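Local coordinates for putative cell adhesion protein (Bacteroides eggerthii, PDB 4GPV) that probably serves as a structural subunit of bacterial fimbriae (pili) and is thought to act in cell adhesion, at residues Gly114-Asn119 and Ser124-Thr129; Leu131-Glu136 and Trp338-Val343; Ala158-Ile163 and Ala183-Ala188. All blocks are in the same frame, centred on the assembly; numbering follows the deposited sequence.

Contact 1. Residues Gly114-Asn119 and Ser124-Thr129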
loop_
_atom_site.group_PDB
_atom_site.type_symbol
_atom_site.label_atom_id
_atom_site.label_comp_id
_atom_site.label_asym_id
_atom_site.label_seq_id
_atom_site.Cartn_x
_atom_site.Cartn_y
_atom_site.Cartn_z
ATOM N N GLY A 114 3.220 6.787 -9.083
ATOM C CA GLY A 114 1.783 6.997 -9.020
ATOM C C GLY A 114 1.422 7.482 -7.628
ATOM O O GLY A 114 2.226 7.333 -6.696
ATOM N N SER A 115 0.224 8.068 -7.460
ATOM C CA SER A 115 -0.142 8.556 -6.121
ATOM C C SER A 115 -1.062 7.599 -5.464
ATOM O O SER A 115 -1.752 6.844 -6.159
ATOM C CB SER A 115 -0.769 9.945 -6.190
ATOM O OG SER A 115 0.269 10.872 -6.477
ATOM N N LEU A 116 -1.105 7.622 -4.115
ATOM C CA LEU A 116 -2.001 6.677 -3.436
ATOM C C LEU A 116 -3.461 7.070 -3.637
ATOM O O LEU A 116 -4.335 6.211 -3.535
ATOM C CB LEU A 116 -1.663 6.609 -1.938
ATOM C CG LEU A 116 -2.444 5.605 -1.071
ATOM C CD1 LEU A 116 -2.202 4.161 -1.509
ATOM C CD2 LEU A 116 -2.054 5.806 0.400
HETATM N N MSE A 117 -3.728 8.375 -3.854
HETATM C CA MSE A 117 -5.090 8.855 -4.069
HETATM C C MSE A 117 -5.238 9.445 -5.445
HETATM O O MSE A 117 -4.252 9.923 -6.032
HETATM C CB MSE A 117 -5.528 9.928 -3.036
HETATM C CG MSE A 117 -5.345 9.514 -1.590
HETATM SE SE MSE A 117 -6.583 8.110 -1.095
HETATM C CE MSE A 117 -5.566 7.388 0.432
ATOM N N ASP A 118 -6.484 9.463 -5.944
ATOM C CA ASP A 118 -6.780 10.070 -7.232
ATOM C C ASP A 118 -6.724 11.622 -7.080
ATOM O O ASP A 118 -6.378 12.086 -5.993
ATOM C CB ASP A 118 -8.115 9.549 -7.792
ATOM C CG ASP A 118 -9.381 10.019 -7.118
ATOM O OD1 ASP A 118 -9.299 10.928 -6.256
ATOM O OD2 ASP A 118 -10.467 9.529 -7.500
ATOM N N ASN A 119 -7.061 12.434 -8.128
ATOM C CA ASN A 119 -6.903 13.888 -7.966
ATOM C C ASN A 119 -7.943 14.586 -7.053
ATOM O O ASN A 119 -7.824 15.794 -6.818
ATOM C CB ASN A 119 -6.799 14.622 -9.327
ATOM C CG ASN A 119 -7.950 14.447 -10.281
ATOM O OD1 ASN A 119 -8.962 13.812 -9.965
ATOM N ND2 ASN A 119 -7.835 15.070 -11.466
ATOM N N SER A 124 -8.903 6.233 -3.108
ATOM C CA SER A 124 -7.644 5.537 -3.371
ATOM C C SER A 124 -7.543 5.003 -4.796
ATOM O O SER A 124 -8.544 4.598 -5.400
ATOM C CB SER A 124 -7.436 4.373 -2.405
ATOM O OG SER A 124 -6.075 3.962 -2.492
ATOM N N THR A 125 -6.306 4.965 -5.310
ATOM C CA THR A 125 -6.004 4.344 -6.584
ATOM C C THR A 125 -5.995 2.826 -6.405
ATOM O O THR A 125 -6.084 2.076 -7.396
ATOM C CB THR A 125 -4.656 4.827 -7.120
ATOM O OG1 THR A 125 -3.619 4.554 -6.155
ATOM C CG2 THR A 125 -4.676 6.307 -7.514
ATOM N N GLN A 126 -5.838 2.382 -5.123
ATOM C CA GLN A 126 -5.765 0.960 -4.744
ATOM C C GLN A 126 -7.117 0.497 -4.179
ATOM O O GLN A 126 -7.617 1.050 -3.205
ATOM C CB GLN A 126 -4.629 0.716 -3.716
ATOM C CG GLN A 126 -3.273 1.284 -4.117
ATOM C CD GLN A 126 -2.844 0.790 -5.493
ATOM O OE1 GLN A 126 -2.628 -0.388 -5.706
ATOM N NE2 GLN A 126 -2.831 1.686 -6.476
ATOM N N THR A 127 -7.739 -0.485 -4.837
ATOM C CA THR A 127 -9.016 -1.041 -4.365
ATOM C C THR A 127 -8.889 -2.558 -4.382
ATOM O O THR A 127 -8.042 -3.088 -5.101
ATOM C CB THR A 127 -10.203 -0.546 -5.225
ATOM O OG1 THR A 127 -10.040 -0.994 -6.566
ATOM C CG2 THR A 127 -10.350 1.015 -5.238
ATOM N N LYS A 128 -9.767 -3.272 -3.654
ATOM C CA LYS A 128 -9.720 -4.739 -3.648
ATOM C C LYS A 128 -9.813 -5.328 -5.069
ATOM O O LYS A 128 -9.213 -6.373 -5.331
ATOM C CB LYS A 128 -10.859 -5.330 -2.795
ATOM C CG LYS A 128 -10.640 -6.799 -2.422
ATOM N N THR A 129 -10.529 -4.638 -5.983
ATOM C CA THR A 129 -10.697 -5.113 -7.354
ATOM C C THR A 129 -9.679 -4.508 -8.337
ATOM O O THR A 129 -9.793 -4.785 -9.517
ATOM C CB THR A 129 -12.116 -4.800 -7.830
ATOM O OG1 THR A 129 -12.351 -3.392 -7.701
ATOM C CG2 THR A 129 -13.174 -5.589 -7.054
#
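Leu-116 O is gripped from across the contact by Thr-125 N at 2.9 Å, nearly straight (170°) although the donor stands above the carbonyl plane. Ser-124 OG lies 3.0 Å from the same Leu-116 O, a second possible donor, and Ser-124 CA adds a CH···O approach. Ser-124 OG also accepts the N-H of Gln-126, two residues on, which makes an ST turn in the loop after strand 113-115. Met-117 and Ser-124 form a single beta bridge there. Thr-125 OG1 is a second polar centre, giving its proton to Ser-115 O (3.0 Å), in the carbonyl plane, while Gln-126 NE2 donates to it at 169°, the partner lying in the amide plane. Rotation to chi1 57° sets OG1 between its own backbone N and carbonyl carbon, where it reaches both Ser-115 O and the Gln-126 amide. A valine here would probably leave Ser-115 O without this donor and Gln-126 NE2 without this acceptor, the amide then held less firmly, by the bond of OE1 to Trp-132 N. On the apolar side, Leu-116 CD1 touches Gln-126 CG, the two side chains crossing at about a right angle, and the selenium SE of selenomethionine Met-117 sits 3.6 Å from Ser-124 CA.

Contact 2. Residues Leu131-Glu136 and Trp338-Val343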
loop_
_atom_site.group_PDB
_atom_site.type_symbol
_atom_site.label_atom_id
_atom_site.label_comp_id
_atom_site.label_asym_id
_atom_site.label_seq_id
_atom_site.Cartn_x
_atom_site.Cartn_y
_atom_site.Cartn_z
ATOM N N LEU A 131 -5.548 -3.533 -7.939
ATOM C CA LEU A 131 -4.301 -3.292 -7.225
ATOM C C LEU A 131 -3.152 -3.174 -8.233
ATOM O O LEU A 131 -3.001 -4.038 -9.088
ATOM C CB LEU A 131 -4.008 -4.428 -6.201
ATOM C CG LEU A 131 -4.978 -4.473 -5.029
ATOM C CD1 LEU A 131 -4.842 -5.775 -4.257
ATOM C CD2 LEU A 131 -4.805 -3.231 -4.134
ATOM N N TRP A 132 -2.348 -2.117 -8.125
ATOM C CA TRP A 132 -1.212 -1.965 -9.044
ATOM C C TRP A 132 -0.196 -3.067 -8.785
ATOM O O TRP A 132 0.068 -3.384 -7.627
ATOM C CB TRP A 132 -0.525 -0.603 -8.842
ATOM C CG TRP A 132 -1.332 0.594 -9.276
ATOM C CD1 TRP A 132 -2.461 0.599 -10.041
ATOM C CD2 TRP A 132 -1.014 1.974 -9.013
ATOM N NE1 TRP A 132 -2.902 1.888 -10.221
ATOM C CE2 TRP A 132 -2.018 2.756 -9.625
ATOM C CE3 TRP A 132 0.017 2.618 -8.307
ATOM C CZ2 TRP A 132 -2.035 4.158 -9.543
ATOM C CZ3 TRP A 132 -0.006 4.018 -8.202
ATOM C CH2 TRP A 132 -1.021 4.769 -8.823
HETATM N N MSE A 133 0.353 -3.650 -9.853
HETATM C CA MSE A 133 1.388 -4.683 -9.802
HETATM C C MSE A 133 2.426 -4.388 -10.842
HETATM O O MSE A 133 2.119 -3.750 -11.861
HETATM C CB MSE A 133 0.814 -6.088 -10.042
HETATM C CG MSE A 133 -0.172 -6.529 -8.946
HETATM SE SE MSE A 133 -0.988 -8.226 -9.409
HETATM C CE MSE A 133 -2.570 -7.629 -10.298
ATOM N N SER A 134 3.661 -4.774 -10.572
ATOM C CA SER A 134 4.698 -4.527 -11.551
ATOM C C SER A 134 5.750 -5.621 -11.477
ATOM O O SER A 134 5.873 -6.332 -10.481
ATOM C CB SER A 134 5.309 -3.137 -11.364
ATOM O OG SER A 134 6.118 -3.112 -10.192
ATOM N N GLY A 135 6.490 -5.765 -12.548
ATOM C CA GLY A 135 7.550 -6.762 -12.624
ATOM C C GLY A 135 8.408 -6.533 -13.833
ATOM O O GLY A 135 8.067 -5.722 -14.692
ATOM N N GLU A 136 9.548 -7.254 -13.923
ATOM C CA GLU A 136 10.425 -7.057 -15.079
ATOM C C GLU A 136 11.203 -8.327 -15.345
ATOM O O GLU A 136 11.415 -9.119 -14.427
ATOM C CB GLU A 136 11.407 -5.875 -14.839
ATOM C CG GLU A 136 12.430 -6.127 -13.737
ATOM C CD GLU A 136 13.184 -4.913 -13.239
ATOM O OE1 GLU A 136 12.599 -4.139 -12.450
ATOM O OE2 GLU A 136 14.376 -4.765 -13.589
ATOM N N TRP A 338 3.027 -10.427 1.076
ATOM C CA TRP A 338 1.746 -10.256 0.390
ATOM C C TRP A 338 1.969 -10.740 -1.040
ATOM O O TRP A 338 2.668 -10.098 -1.808
ATOM C CB TRP A 338 1.288 -8.787 0.468
ATOM C CG TRP A 338 -0.128 -8.547 0.024
ATOM C CD1 TRP A 338 -1.178 -9.423 0.094
ATOM C CD2 TRP A 338 -0.682 -7.287 -0.372
ATOM N NE1 TRP A 338 -2.323 -8.822 -0.373
ATOM C CE2 TRP A 338 -2.057 -7.502 -0.640
ATOM C CE3 TRP A 338 -0.129 -6.016 -0.630
ATOM C CZ2 TRP A 338 -2.900 -6.483 -1.112
ATOM C CZ3 TRP A 338 -0.966 -5.008 -1.118
ATOM C CH2 TRP A 338 -2.338 -5.239 -1.318
ATOM N N VAL A 339 1.517 -11.964 -1.325
ATOM C CA VAL A 339 1.797 -12.646 -2.582
ATOM C C VAL A 339 0.657 -12.436 -3.574
ATOM O O VAL A 339 -0.517 -12.607 -3.243
ATOM C CB VAL A 339 2.027 -14.149 -2.260
ATOM C CG1 VAL A 339 2.056 -15.018 -3.518
ATOM C CG2 VAL A 339 3.304 -14.344 -1.452
ATOM N N THR A 340 1.029 -12.090 -4.809
ATOM C CA THR A 340 0.075 -11.930 -5.890
ATOM C C THR A 340 -0.271 -13.313 -6.427
ATOM O O THR A 340 0.623 -14.148 -6.622
ATOM C CB THR A 340 0.663 -11.090 -7.051
ATOM O OG1 THR A 340 1.804 -11.786 -7.538
ATOM C CG2 THR A 340 1.070 -9.687 -6.631
ATOM N N GLN A 341 -1.537 -13.526 -6.727
ATOM C CA GLN A 341 -1.952 -14.737 -7.442
ATOM C C GLN A 341 -2.792 -14.192 -8.612
ATOM O O GLN A 341 -4.020 -14.125 -8.491
ATOM C CB GLN A 341 -2.680 -15.725 -6.502
ATOM C CG GLN A 341 -2.667 -17.155 -7.028
ATOM C CD GLN A 341 -2.685 -18.178 -5.907
ATOM O OE1 GLN A 341 -3.635 -18.270 -5.118
ATOM N NE2 GLN A 341 -1.630 -18.974 -5.811
ATOM N N PRO A 342 -2.126 -13.624 -9.671
ATOM C CA PRO A 342 -2.868 -12.971 -10.765
ATOM C C PRO A 342 -3.892 -13.876 -11.439
ATOM O O PRO A 342 -3.604 -15.027 -11.748
ATOM C CB PRO A 342 -1.761 -12.567 -11.752
ATOM C CG PRO A 342 -0.546 -12.434 -10.919
ATOM C CD PRO A 342 -0.678 -13.580 -9.947
ATOM N N VAL A 343 -5.112 -13.347 -11.601
ATOM C CA VAL A 343 -6.228 -14.053 -12.243
ATOM C C VAL A 343 -6.838 -13.155 -13.350
ATOM O O VAL A 343 -6.624 -11.933 -13.359
ATOM C CB VAL A 343 -7.298 -14.571 -11.228
ATOM C CG1 VAL A 343 -6.750 -15.716 -10.374
ATOM C CG2 VAL A 343 -7.859 -13.450 -10.349
#
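Leu-131, just before strand 133-138, and Met-133 at its start meet Trp-338, Thr-340 and Pro-342 from strand 329-343 through carbon and selenium alone, with no hydrogen bond between the two segments. Of the apolar contacts, the first is Leu-131 CD1 against the benzo part of the indole: it lies 3.8 Å from Trp-338 CZ2, with CH2 hardly farther, and comes in obliquely, the two side chains crossing at about a right angle. The second belongs to selenomethionine Met-133, whose chain slides past Thr-340 in the opposite direction and brings SE to 3.8 Å from Thr-340 CG2. A looser touch, 4.5 Å, joins Met-133 SE to Pro-342 CG.

The polar ends of these side chains serve other neighbours. With chi1 at 61°, Thr-340 places CG2 anti to its carbonyl carbon, where the methyl meets the selenium, while OG1 hydrogen-bonds to Leu-153 O. Trp-338 NE1 hydrogen-bonds to Glu-43 OE1, and the indole stacks on Phe-155, whose side chain also touches Leu-131, Met-133 and Thr-340.

The closest backbones, at Met-133 and Thr-340, keep their CA atoms 8.3 Å apart, too far for strand pairing. Both strands belong to one curled sheet, linked through strands 146-169 and 297-306, and run across each other over a buried apolar layer, as where a sheet folds over in a beta-sandwich.

Contact 3. Residues Ala158-Ile163 and Ala183-Ala188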
loop_
_atom_site.group_PDB
_atom_site.type_symbol
_atom_site.label_atom_id
_atom_site.label_comp_id
_atom_site.label_asym_id
_atom_site.label_seq_id
_atom_site.Cartn_x
_atom_site.Cartn_y
_atom_site.Cartn_z
ATOM N N ALA A 158 1.381 -1.983 0.072
ATOM C CA ALA A 158 1.347 -2.821 1.257
ATOM C C ALA A 158 -0.097 -2.831 1.748
ATOM O O ALA A 158 -0.872 -1.909 1.432
ATOM C CB ALA A 158 2.287 -2.251 2.337
ATOM N N LYS A 159 -0.457 -3.809 2.552
ATOM C CA LYS A 159 -1.787 -3.903 3.116
ATOM C C LYS A 159 -1.669 -3.914 4.638
ATOM O O LYS A 159 -0.787 -4.601 5.178
ATOM C CB LYS A 159 -2.447 -5.202 2.611
ATOM C CG LYS A 159 -3.877 -5.404 3.075
ATOM C CD LYS A 159 -4.488 -6.611 2.340
ATOM C CE LYS A 159 -4.603 -7.854 3.150
ATOM N NZ LYS A 159 -5.201 -8.964 2.350
ATOM N N ILE A 160 -2.549 -3.165 5.315
ATOM C CA ILE A 160 -2.553 -3.129 6.794
ATOM C C ILE A 160 -3.939 -3.553 7.259
ATOM O O ILE A 160 -4.901 -2.896 6.890
ATOM C CB ILE A 160 -2.173 -1.716 7.326
ATOM C CG1 ILE A 160 -0.748 -1.315 6.865
ATOM C CG2 ILE A 160 -2.282 -1.669 8.888
ATOM C CD1 ILE A 160 -0.444 0.179 7.080
ATOM N N GLN A 161 -4.039 -4.607 8.096
ATOM C CA GLN A 161 -5.322 -5.073 8.633
ATOM C C GLN A 161 -5.368 -4.788 10.117
ATOM O O GLN A 161 -4.352 -4.956 10.789
ATOM C CB GLN A 161 -5.489 -6.595 8.425
ATOM C CG GLN A 161 -5.860 -6.954 6.995
ATOM C CD GLN A 161 -5.835 -8.446 6.779
ATOM O OE1 GLN A 161 -4.775 -9.067 6.665
ATOM N NE2 GLN A 161 -7.005 -9.043 6.733
ATOM N N LEU A 162 -6.558 -4.446 10.646
ATOM C CA LEU A 162 -6.720 -4.174 12.067
ATOM C C LEU A 162 -7.682 -5.161 12.707
ATOM O O LEU A 162 -8.800 -5.350 12.214
ATOM C CB LEU A 162 -7.223 -2.720 12.268
ATOM C CG LEU A 162 -7.605 -2.320 13.681
ATOM C CD1 LEU A 162 -6.385 -2.379 14.620
ATOM C CD2 LEU A 162 -8.261 -0.936 13.707
ATOM N N ILE A 163 -7.230 -5.787 13.810
ATOM C CA ILE A 163 -8.024 -6.666 14.688
ATOM C C ILE A 163 -8.135 -5.956 16.045
ATOM O O ILE A 163 -7.101 -5.695 16.668
ATOM C CB ILE A 163 -7.396 -8.088 14.813
ATOM C CG1 ILE A 163 -7.378 -8.813 13.456
ATOM C CG2 ILE A 163 -8.112 -8.943 15.871
ATOM C CD1 ILE A 163 -6.518 -10.047 13.451
ATOM N N ALA A 183 -11.380 4.007 12.664
ATOM C CA ALA A 183 -10.066 3.414 12.501
ATOM C C ALA A 183 -9.411 4.281 11.431
ATOM O O ALA A 183 -9.997 4.489 10.350
ATOM C CB ALA A 183 -10.163 1.948 12.056
ATOM N N VAL A 184 -8.265 4.872 11.755
ATOM C CA VAL A 184 -7.631 5.841 10.844
ATOM C C VAL A 184 -6.184 5.460 10.508
ATOM O O VAL A 184 -5.514 4.833 11.306
ATOM C CB VAL A 184 -7.690 7.297 11.419
ATOM C CG1 VAL A 184 -9.130 7.805 11.592
ATOM C CG2 VAL A 184 -6.893 7.431 12.727
ATOM N N LEU A 185 -5.737 5.837 9.314
ATOM C CA LEU A 185 -4.358 5.664 8.918
ATOM C C LEU A 185 -3.787 7.044 8.821
ATOM O O LEU A 185 -4.306 7.871 8.080
ATOM C CB LEU A 185 -4.181 4.864 7.602
ATOM C CG LEU A 185 -2.749 4.353 7.354
ATOM C CD1 LEU A 185 -2.325 3.291 8.432
ATOM C CD2 LEU A 185 -2.634 3.737 5.937
ATOM N N LEU A 186 -2.711 7.294 9.548
ATOM C CA LEU A 186 -2.073 8.607 9.533
ATOM C C LEU A 186 -0.778 8.505 8.786
ATOM O O LEU A 186 -0.019 7.538 8.991
ATOM C CB LEU A 186 -1.847 9.145 10.979
ATOM C CG LEU A 186 -3.017 9.019 11.973
ATOM C CD1 LEU A 186 -2.604 9.605 13.373
ATOM C CD2 LEU A 186 -4.287 9.717 11.429
ATOM N N PHE A 187 -0.503 9.485 7.890
ATOM C CA PHE A 187 0.768 9.555 7.168
ATOM C C PHE A 187 1.023 8.324 6.336
ATOM O O PHE A 187 2.085 7.714 6.409
ATOM C CB PHE A 187 1.964 9.816 8.121
ATOM C CG PHE A 187 1.652 10.973 9.033
ATOM C CD1 PHE A 187 1.389 12.231 8.513
ATOM C CD2 PHE A 187 1.505 10.776 10.402
ATOM C CE1 PHE A 187 1.007 13.283 9.346
ATOM C CE2 PHE A 187 1.123 11.821 11.234
ATOM C CZ PHE A 187 0.871 13.072 10.700
ATOM N N ALA A 188 0.056 8.018 5.468
ATOM C CA ALA A 188 0.226 7.016 4.417
ATOM C C ALA A 188 1.174 7.615 3.376
ATOM O O ALA A 188 0.931 8.751 2.962
ATOM C CB ALA A 188 -1.128 6.740 3.768
#
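Ile-160 and Leu-185, and likewise Leu-162 and Ala-183, touch through a single methyl pair each, so that the two segments meet at just two points and bury only 124 Å² between them. At the first, Ile-160 CD1 stands 3.9 Å from Leu-185 CD1, methyl against methyl, the two side chains crossing at a slant. The isoleucine gets there by an extended chain: CG1 lies beside the backbone N and chi2 is 167°, which carries CD1 well out from the strand. At the second, Leu-162 CD2 comes to 3.8 Å from Ala-183 CB. The alanine offers nothing beyond its CB, so it is the leucine that spans most of the distance, its CG anti to the backbone N (chi1 173°).

All four residues are buried, and their CA-to-CA separations, 9.2 Å for Ile-160 with Leu-185 and 8.3 Å for Leu-162 with Ala-183, are those of strands stacked in different layers. Strand 146-169 belongs to one sheet and strand 176-193 to another, and their apolar sides pack as in a beta-sandwich, here within the FimA-like C-terminal domain family of the transthyretin clan. Leu-263, from strand 262-271, touches Ile-160, Leu-162 and Leu-185. The strand bearing Leu-185 is then interrupted: Phe-187 and Ala-188 both face Tyr-208 in a G1 beta bulge, Phe-187 having a positive phi of 60°, while its carbonyl oxygen accepts a hydrogen bond from Thr-261 OG1.

In the fold
The three contacts form a triangle near the middle of the molecule, each touching the other two. Contact 1 lies about 15 Å, centre to centre, from each of the others, and contacts 2 and 3 are about 20 Å apart. Trp-132 joins contacts 1 and 2: its ring packs against Gly-114 and Thr-125, with CZ2 3.6 Å from Thr-125 CB. Contact 1 meets contact 3 where Leu-116 CD2 lies 3.6 Å from Ala-188 CB, strands 113-115 and 176-193 being sheet neighbours. Between contacts 2 and 3, Trp-338 CZ2 packs 3.8 Å from Lys-159 CD, and both residues reach Glu-43, the lysine by a salt bridge. Strands 133-138 and 146-169 pair in the other sheet.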